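PDB 3MYR: nickel-dependent hydrogenase large subunit from Allochromatium vinosum, which catalyses the reversible oxidation of hydrogen at a nickel-iron centre and probably recycles the hydrogen released by nitrogenase. Local coordinates for residues B[31-43]-B[364-377]. Numbering follows the deposited sequence.
With MG (magnesium ion), chain O.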
ATOM      1  N   ALA B  31       1.126 -18.174  18.786  1.00 26.12           N
ATOM      2  CA  ALA B  31       0.776 -17.779  17.429  1.00 25.85           C
ATOM      3  C   ALA B  31       2.046 -17.663  16.552  1.00 26.25           C
ATOM      4  O   ALA B  31       3.142 -17.304  17.034  1.00 23.91           O
ATOM      5  CB  ALA B  31       0.006 -16.454  17.457  1.00 24.78           C
ATOM      6  N   TYR B  32       1.879 -17.927  15.257  1.00 26.31           N
ATOM      7  CA  TYR B  32       2.980 -17.847  14.282  1.00 26.26           C
ATOM      8  C   TYR B  32       2.485 -17.044  13.076  1.00 26.11           C
ATOM      9  O   TYR B  32       1.349 -17.263  12.601  1.00 23.88           O
ATOM     10  CB  TYR B  32       3.461 -19.239  13.835  1.00 25.28           C
ATOM     11  CG  TYR B  32       3.870 -20.070  14.999  1.00 28.86           C
ATOM     12  CD1 TYR B  32       5.226 -20.163  15.384  1.00 28.30           C
ATOM     13  CD2 TYR B  32       2.911 -20.741  15.762  1.00 28.96           C
ATOM     14  CE1 TYR B  32       5.601 -20.894  16.491  1.00 28.55           C
ATOM     15  CE2 TYR B  32       3.287 -21.506  16.887  1.00 26.10           C
ATOM     16  CZ  TYR B  32       4.631 -21.551  17.242  1.00 31.82           C
ATOM     17  OH  TYR B  32       5.031 -22.318  18.332  1.00 31.77           O
ATOM     18  N   SER B  33       3.305 -16.051  12.684  1.00 25.22           N
ATOM     19  CA  SER B  33       3.025 -15.125  11.582  1.00 23.14           C
ATOM     20  C   SER B  33       3.966 -15.488  10.407  1.00 23.88           C
ATOM     21  O   SER B  33       5.200 -15.546  10.568  1.00 20.91           O
ATOM     22  CB  SER B  33       3.328 -13.688  12.018  1.00 23.87           C
ATOM     23  OG  SER B  33       3.133 -12.840  10.887  1.00 23.45           O
ATOM     24  N   SER B  34       3.385 -15.784   9.251  1.00 24.07           N
ATOM     25  CA  SER B  34       4.133 -16.233   8.105  1.00 21.75           C
ATOM     26  C   SER B  34       3.759 -15.486   6.827  1.00 23.45           C
ATOM     27  O   SER B  34       2.615 -15.543   6.401  1.00 21.96           O
ATOM     28  CB  SER B  34       3.824 -17.708   7.873  1.00 24.56           C
ATOM     29  OG  SER B  34       4.482 -18.107   6.669  1.00 25.74           O
ATOM     30  N   GLY B  35       4.733 -14.812   6.210  1.00 23.29           N
ATOM     31  CA  GLY B  35       4.583 -14.135   4.884  1.00 22.47           C
ATOM     32  C   GLY B  35       4.886 -15.139   3.771  1.00 22.60           C
ATOM     33  O   GLY B  35       5.935 -15.775   3.811  1.00 22.35           O
ATOM     34  N   THR B  36       3.966 -15.319   2.816  1.00 19.63           N
ATOM     35  CA  THR B  36       4.046 -16.474   1.930  1.00 21.28           C
ATOM     36  C   THR B  36       4.237 -16.000   0.483  1.00 21.49           C
ATOM     37  O   THR B  36       3.920 -16.758  -0.438  1.00 23.51           O
ATOM     38  CB  THR B  36       2.795 -17.433   2.044  1.00 20.40           C
ATOM     39  OG1 THR B  36       1.635 -16.740   1.540  1.00 24.30           O
ATOM     40  CG2 THR B  36       2.479 -17.837   3.552  1.00 21.06           C
ATOM     41  N   MET B  37       4.856 -14.816   0.283  1.00 19.57           N
ATOM     42  CA  MET B  37       5.243 -14.401  -1.089  1.00 18.53           C
ATOM     43  C   MET B  37       6.516 -13.567  -0.985  1.00 19.55           C
ATOM     44  O   MET B  37       6.653 -12.715  -0.072  1.00 20.03           O
ATOM     45  CB  MET B  37       4.107 -13.649  -1.788  1.00 15.86           C
ATOM     46  CG  MET B  37       4.385 -13.280  -3.267  1.00 16.21           C
ATOM     47  SD  MET B  37       5.410 -11.771  -3.482  1.00 20.40           S
ATOM     48  CE  MET B  37       4.167 -10.427  -3.351  1.00 16.23           C
ATOM     49  N   VAL B  38       7.460 -13.810  -1.904  1.00 19.42           N
ATOM     50  CA  VAL B  38       8.665 -12.982  -1.947  1.00 19.04           C
ATOM     51  C   VAL B  38       8.927 -12.587  -3.415  1.00 18.71           C
ATOM     52  O   VAL B  38       8.540 -13.368  -4.344  1.00 16.70           O
ATOM     53  CB  VAL B  38       9.895 -13.831  -1.377  1.00 18.65           C
ATOM     54  CG1 VAL B  38      10.106 -15.059  -2.211  1.00 18.15           C
ATOM     55  CG2 VAL B  38      11.185 -12.951  -1.266  1.00 17.75           C
ATOM     56  N   ARG B  39       9.560 -11.425  -3.621  1.00 17.06           N
ATOM     57  CA  ARG B  39      10.025 -10.962  -4.943  1.00 18.72           C
ATOM     58  C   ARG B  39      11.557 -10.731  -5.037  1.00 20.61           C
ATOM     59  O   ARG B  39      12.157 -10.917  -6.116  1.00 19.23           O
ATOM     60  CB  ARG B  39       9.258  -9.709  -5.409  1.00 18.23           C
ATOM     61  CG  ARG B  39       7.782 -10.011  -5.652  1.00 17.69           C
ATOM     62  CD  ARG B  39       6.867  -8.792  -5.686  1.00 17.96           C
ATOM     63  NE  ARG B  39       6.904  -8.103  -4.394  1.00 22.28           N
ATOM     64  CZ  ARG B  39       6.553  -6.830  -4.198  1.00 19.33           C
ATOM     65  NH1 ARG B  39       6.184  -6.063  -5.238  1.00 19.69           N
ATOM     66  NH2 ARG B  39       6.686  -6.302  -2.972  1.00 17.83           N
ATOM     67  N   GLY B  40      12.162 -10.282  -3.932  1.00 22.09           N
ATOM     68  CA  GLY B  40      13.631 -10.119  -3.827  1.00 24.09           C
ATOM     69  C   GLY B  40      14.029  -8.836  -4.567  1.00 23.94           C
ATOM     70  O   GLY B  40      15.054  -8.766  -5.253  1.00 22.98           O
ATOM     71  N   ILE B  41      13.277  -7.780  -4.321  1.00 22.93           N
ATOM     72  CA  ILE B  41      13.575  -6.493  -4.900  1.00 21.45           C
ATOM     73  C   ILE B  41      14.974  -5.959  -4.495  1.00 23.90           C
ATOM     74  O   ILE B  41      15.663  -5.276  -5.277  1.00 21.82           O
ATOM     75  CB  ILE B  41      12.429  -5.503  -4.561  1.00 23.18           C
ATOM     76  CG1 ILE B  41      11.157  -6.016  -5.257  1.00 22.44           C
ATOM     77  CG2 ILE B  41      12.841  -3.994  -5.013  1.00 19.77           C
ATOM     78  CD1 ILE B  41       9.842  -5.325  -4.808  1.00 24.42           C
ATOM     79  N   GLU B  42      15.418  -6.282  -3.289  1.00 22.70           N
ATOM     80  CA  GLU B  42      16.750  -5.817  -2.884  1.00 23.52           C
ATOM     81  C   GLU B  42      17.835  -6.338  -3.828  1.00 24.76           C
ATOM     82  O   GLU B  42      18.770  -5.619  -4.196  1.00 23.92           O
ATOM     83  CB  GLU B  42      17.025  -6.179  -1.409  1.00 23.55           C
ATOM     84  CG  GLU B  42      16.182  -5.344  -0.389  1.00 23.62           C
ATOM     85  CD  GLU B  42      15.957  -6.098   0.940  1.00 22.74           C
ATOM     86  OE1 GLU B  42      16.031  -7.361   0.871  1.00 19.98           O
ATOM     87  OE2 GLU B  42      15.653  -5.457   2.015  1.00 20.42           O
ATOM     88  N   THR B  43      17.662  -7.582  -4.249  1.00 23.88           N
ATOM     89  CA  THR B  43      18.599  -8.252  -5.137  1.00 23.87           C
ATOM     90  C   THR B  43      18.487  -7.665  -6.525  1.00 22.96           C
ATOM     91  O   THR B  43      19.512  -7.392  -7.167  1.00 21.39           O
ATOM     92  CB  THR B  43      18.226  -9.726  -5.160  1.00 25.96           C
ATOM     93  OG1 THR B  43      18.473 -10.254  -3.847  1.00 26.24           O
ATOM     94  CG2 THR B  43      19.050 -10.527  -6.204  1.00 26.38           C
ATOM     95  N   TYR B 364       0.694 -28.026   1.261  1.00 32.67           N
ATOM     96  CA  TYR B 364       0.894 -28.402   2.647  1.00 30.59           C
ATOM     97  C   TYR B 364      -0.242 -27.875   3.499  1.00 29.55           C
ATOM     98  O   TYR B 364      -0.944 -26.957   3.079  1.00 27.48           O
ATOM     99  CB  TYR B 364       2.202 -27.830   3.124  1.00 30.02           C
ATOM    100  CG  TYR B 364       2.270 -26.297   3.129  1.00 28.62           C
ATOM    101  CD1 TYR B 364       2.995 -25.602   2.128  1.00 25.20           C
ATOM    102  CD2 TYR B 364       1.658 -25.547   4.145  1.00 25.72           C
ATOM    103  CE1 TYR B 364       3.152 -24.228   2.181  1.00 24.41           C
ATOM    104  CE2 TYR B 364       1.800 -24.144   4.188  1.00 21.89           C
ATOM    105  CZ  TYR B 364       2.532 -23.491   3.194  1.00 26.96           C
ATOM    106  OH  TYR B 364       2.688 -22.100   3.198  1.00 24.59           O
ATOM    107  N   LYS B 365      -0.423 -28.463   4.678  1.00 30.10           N
ATOM    108  CA  LYS B 365      -1.473 -28.059   5.618  1.00 32.36           C
ATOM    109  C   LYS B 365      -0.889 -27.342   6.845  1.00 31.58           C
ATOM    110  O   LYS B 365      -1.609 -26.646   7.546  1.00 32.45           O
ATOM    111  CB  LYS B 365      -2.309 -29.291   6.090  1.00 34.59           C
ATOM    112  CG  LYS B 365      -2.925 -30.144   4.973  1.00 41.30           C
ATOM    113  CD  LYS B 365      -3.832 -29.297   4.054  1.00 54.73           C
ATOM    114  CE  LYS B 365      -5.336 -29.485   4.408  1.00 64.99           C
ATOM    115  NZ  LYS B 365      -6.256 -28.426   3.807  1.00 67.08           N
ATOM    116  N   GLN B 366       0.393 -27.538   7.124  1.00 30.41           N
ATOM    117  CA  GLN B 366       1.036 -26.930   8.308  1.00 31.92           C
ATOM    118  C   GLN B 366       2.428 -26.440   7.951  1.00 31.05           C
ATOM    119  O   GLN B 366       3.189 -27.178   7.352  1.00 30.12           O
ATOM    120  CB  GLN B 366       1.277 -27.966   9.413  1.00 31.29           C
ATOM    121  CG  GLN B 366       0.038 -28.519  10.041  1.00 38.93           C
ATOM    122  CD  GLN B 366      -0.271 -27.825  11.370  1.00 45.50           C
ATOM    123  OE1 GLN B 366       0.556 -27.888  12.350  1.00 56.47           O
ATOM    124  NE2 GLN B 366      -1.454 -27.202  11.436  1.00 41.11           N
ATOM    125  N   LEU B 367       2.805 -25.263   8.430  1.00 29.54           N
ATOM    126  CA  LEU B 367       4.222 -24.899   8.419  1.00 30.64           C
ATOM    127  C   LEU B 367       5.066 -25.806   9.322  1.00 31.80           C
ATOM    128  O   LEU B 367       4.560 -26.455  10.225  1.00 33.10           O
ATOM    129  CB  LEU B 367       4.391 -23.479   8.898  1.00 28.04           C
ATOM    130  CG  LEU B 367       3.804 -22.476   7.884  1.00 34.82           C
ATOM    131  CD1 LEU B 367       3.317 -21.204   8.625  1.00 36.40           C
ATOM    132  CD2 LEU B 367       4.714 -22.114   6.771  1.00 28.77           C
ATOM    133  N   ASP B 368       6.371 -25.795   9.129  1.00 31.57           N
ATOM    134  CA  ASP B 368       7.232 -26.345  10.136  1.00 33.02           C
ATOM    135  C   ASP B 368       7.915 -25.121  10.778  1.00 32.80           C
ATOM    136  O   ASP B 368       8.730 -24.435  10.170  1.00 31.93           O
ATOM    137  CB  ASP B 368       8.230 -27.309   9.460  1.00 33.52           C
ATOM    138  CG  ASP B 368       9.306 -27.857  10.422  1.00 37.33           C
ATOM    139  OD1 ASP B 368       9.563 -27.343  11.535  1.00 40.60           O
ATOM    140  OD2 ASP B 368       9.923 -28.825  10.017  1.00 41.79           O
ATOM    141  N   VAL B 369       7.658 -24.939  12.051  1.00 31.33           N
ATOM    142  CA  VAL B 369       7.967 -23.734  12.738  1.00 31.21           C
ATOM    143  C   VAL B 369       9.273 -23.945  13.560  1.00 31.74           C
ATOM    144  O   VAL B 369       9.757 -23.028  14.215  1.00 31.79           O
ATOM    145  CB  VAL B 369       6.679 -23.455  13.544  1.00 31.98           C
ATOM    146  CG1 VAL B 369       6.617 -23.904  15.031  1.00 34.68           C
ATOM    147  CG2 VAL B 369       5.766 -22.486  12.967  1.00 31.10           C
ATOM    148  N   SER B 370       9.911 -25.106  13.422  1.00 31.74           N
ATOM    149  CA  SER B 370      11.124 -25.356  14.185  1.00 33.98           C
ATOM    150  C   SER B 370      12.274 -24.599  13.561  1.00 34.45           C
ATOM    151  O   SER B 370      13.191 -24.267  14.268  1.00 34.65           O
ATOM    152  CB  SER B 370      11.469 -26.856  14.269  1.00 36.10           C
ATOM    153  OG  SER B 370      11.844 -27.324  12.992  1.00 37.64           O
ATOM    154  N   ASP B 371      12.214 -24.263  12.258  1.00 32.51           N
ATOM    155  CA  ASP B 371      13.285 -23.431  11.640  1.00 31.47           C
ATOM    156  C   ASP B 371      12.626 -22.237  10.864  1.00 29.35           C
ATOM    157  O   ASP B 371      11.827 -21.494  11.439  1.00 29.08           O
ATOM    158  CB  ASP B 371      14.197 -24.314  10.744  1.00 32.09           C
ATOM    159  CG  ASP B 371      15.538 -23.631  10.338  1.00 33.78           C
ATOM    160  OD1 ASP B 371      16.149 -22.862  11.130  1.00 35.22           O
ATOM    161  OD2 ASP B 371      16.018 -23.931   9.218  1.00 32.25           O
ATOM    162  N   GLY B 372      12.965 -22.022   9.602  1.00 27.30           N
ATOM    163  CA  GLY B 372      12.311 -20.923   8.852  1.00 27.15           C
ATOM    164  C   GLY B 372      10.823 -21.196   8.675  1.00 27.01           C
ATOM    165  O   GLY B 372      10.401 -22.338   8.347  1.00 25.97           O
ATOM    166  N   TYR B 373       9.997 -20.177   8.916  1.00 25.84           N
ATOM    167  CA  TYR B 373       8.566 -20.339   8.673  1.00 24.37           C
ATOM    168  C   TYR B 373       7.921 -19.095   8.023  1.00 25.01           C
ATOM    169  O   TYR B 373       6.661 -18.936   8.014  1.00 25.16           O
ATOM    170  CB  TYR B 373       7.826 -20.820   9.971  1.00 25.17           C
ATOM    171  CG  TYR B 373       7.790 -19.829  11.169  1.00 23.04           C
ATOM    172  CD1 TYR B 373       8.629 -19.996  12.276  1.00 22.19           C
ATOM    173  CD2 TYR B 373       6.884 -18.746  11.178  1.00 20.87           C
ATOM    174  CE1 TYR B 373       8.554 -19.117  13.387  1.00 19.91           C
ATOM    175  CE2 TYR B 373       6.790 -17.865  12.248  1.00 20.55           C
ATOM    176  CZ  TYR B 373       7.653 -18.066  13.348  1.00 24.82           C
ATOM    177  OH  TYR B 373       7.600 -17.194  14.370  1.00 21.49           O
ATOM    178  N   SER B 374       8.769 -18.214   7.459  1.00 24.31           N
ATOM    179  CA  SER B 374       8.315 -16.984   6.893  1.00 21.70           C
ATOM    180  C   SER B 374       9.305 -16.390   5.893  1.00 22.53           C
ATOM    181  O   SER B 374      10.514 -16.556   6.033  1.00 23.77           O
ATOM    182  CB  SER B 374       8.051 -15.926   8.020  1.00 22.50           C
ATOM    183  OG  SER B 374       7.500 -14.679   7.442  1.00 22.04           O
ATOM    184  N   TRP B 375       8.778 -15.618   4.925  1.00 21.18           N
ATOM    185  CA  TRP B 375       9.601 -14.843   4.032  1.00 19.87           C
ATOM    186  C   TRP B 375       9.956 -13.516   4.665  1.00 19.03           C
ATOM    187  O   TRP B 375      10.777 -12.815   4.096  1.00 20.13           O
ATOM    188  CB  TRP B 375       8.996 -14.622   2.631  1.00 18.75           C
ATOM    189  CG  TRP B 375       9.069 -15.849   1.753  1.00 17.96           C
ATOM    190  CD1 TRP B 375       8.019 -16.599   1.302  1.00 18.22           C
ATOM    191  CD2 TRP B 375      10.239 -16.408   1.183  1.00 20.50           C
ATOM    192  NE1 TRP B 375       8.467 -17.638   0.516  1.00 22.48           N
ATOM    193  CE2 TRP B 375       9.842 -17.567   0.464  1.00 23.92           C
ATOM    194  CE3 TRP B 375      11.619 -16.116   1.306  1.00 19.55           C
ATOM    195  CZ2 TRP B 375      10.762 -18.369  -0.244  1.00 21.41           C
ATOM    196  CZ3 TRP B 375      12.533 -16.907   0.571  1.00 20.73           C
ATOM    197  CH2 TRP B 375      12.104 -18.035  -0.155  1.00 20.13           C
ATOM    198  N   LEU B 376       9.424 -13.215   5.852  1.00 18.83           N
ATOM    199  CA  LEU B 376       9.861 -11.989   6.574  1.00 20.51           C
ATOM    200  C   LEU B 376      11.122 -12.239   7.360  1.00 21.34           C
ATOM    201  O   LEU B 376      11.198 -13.241   8.086  1.00 21.71           O
ATOM    202  CB  LEU B 376       8.782 -11.408   7.543  1.00 19.41           C
ATOM    203  CG  LEU B 376       7.546 -10.763   6.841  1.00 20.91           C
ATOM    204  CD1 LEU B 376       6.628 -11.875   6.201  1.00 14.68           C
ATOM    205  CD2 LEU B 376       6.772 -10.050   7.973  1.00 17.64           C
ATOM    206  N   LYS B 377      12.122 -11.353   7.211  1.00 22.55           N
ATOM    207  CA  LYS B 377      13.205 -11.256   8.211  1.00 22.03           C
ATOM    208  C   LYS B 377      12.629 -10.809   9.581  1.00 22.68           C
ATOM    209  O   LYS B 377      11.496 -10.299   9.647  1.00 21.40           O
ATOM    210  CB  LYS B 377      14.277 -10.284   7.744  1.00 22.35           C
ATOM    211  CG  LYS B 377      15.022 -10.751   6.483  1.00 21.91           C
ATOM    212  CD  LYS B 377      16.036  -9.709   6.070  1.00 21.45           C
ATOM    213  CE  LYS B 377      16.741 -10.173   4.787  1.00 20.99           C
ATOM    214  NZ  LYS B 377      17.663  -9.086   4.234  1.00 22.53           N
TER
HETATM  215 MG    MG O2006      14.633  -6.021   3.641  1.00 13.41          MG
HETATM  216  O   HOH W   1       6.643 -13.644   9.688  1.00 13.29           O
HETATM  217  O   HOH W   2      14.937  -8.072   3.089  1.00 12.16           O
HETATM  218  O   HOH W   3      16.464  -6.070   4.587  1.00 14.13           O
HETATM  219  O   HOH W   4      13.703  -6.701   5.387  1.00 15.32           O
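Val38 sets its CG1 methyl over the face of the Trp375 indole, 3.6 Å from the centroid of the six-membered ring and only 12° off the normal, a clear CH-pi contact. With CG1 set between backbone N and carbonyl carbon (chi1 60°), this methyl is the branch that covers the ring. Trp375 NE1 reaches beyond the pair to Gly84 O of the small subunit. Were Trp375 replaced by an alanine, Val38 would probably lose its aromatic cover and that carbonyl its indole donor. A second apolar cluster forms around Tyr32, which turns its edge to the face of Tyr373, planes at 81°, while Val369 CG2 packs over the Tyr32 ring, 3.4 Å from Tyr32 CD1.

Between the clusters the polar links take over. Ser34 OG donates to Tyr373 O at 2.7 Å, and Trp375 N to Gly35 O at 3.1 Å. Ser374 OG accepts an almost straight bond from Gly35 N and another from Leu376 N, closing an ST turn; it also donates to a water that bridges to Ser33 O. At the far edge Glu42 OE2 binds magnesium at 2.0 Å, while Thr350 OG1 hydrogen-bonds Glu42 OE1. Lys377 NZ, held chiefly by Gln349, makes a weak bond to one magnesium-bound water and a long one to another, without a direct salt bridge to Glu42. His561 and Ala506 O complete this magnesium site of the [NiFe] hydrogenase large subunit, beside its C-terminus.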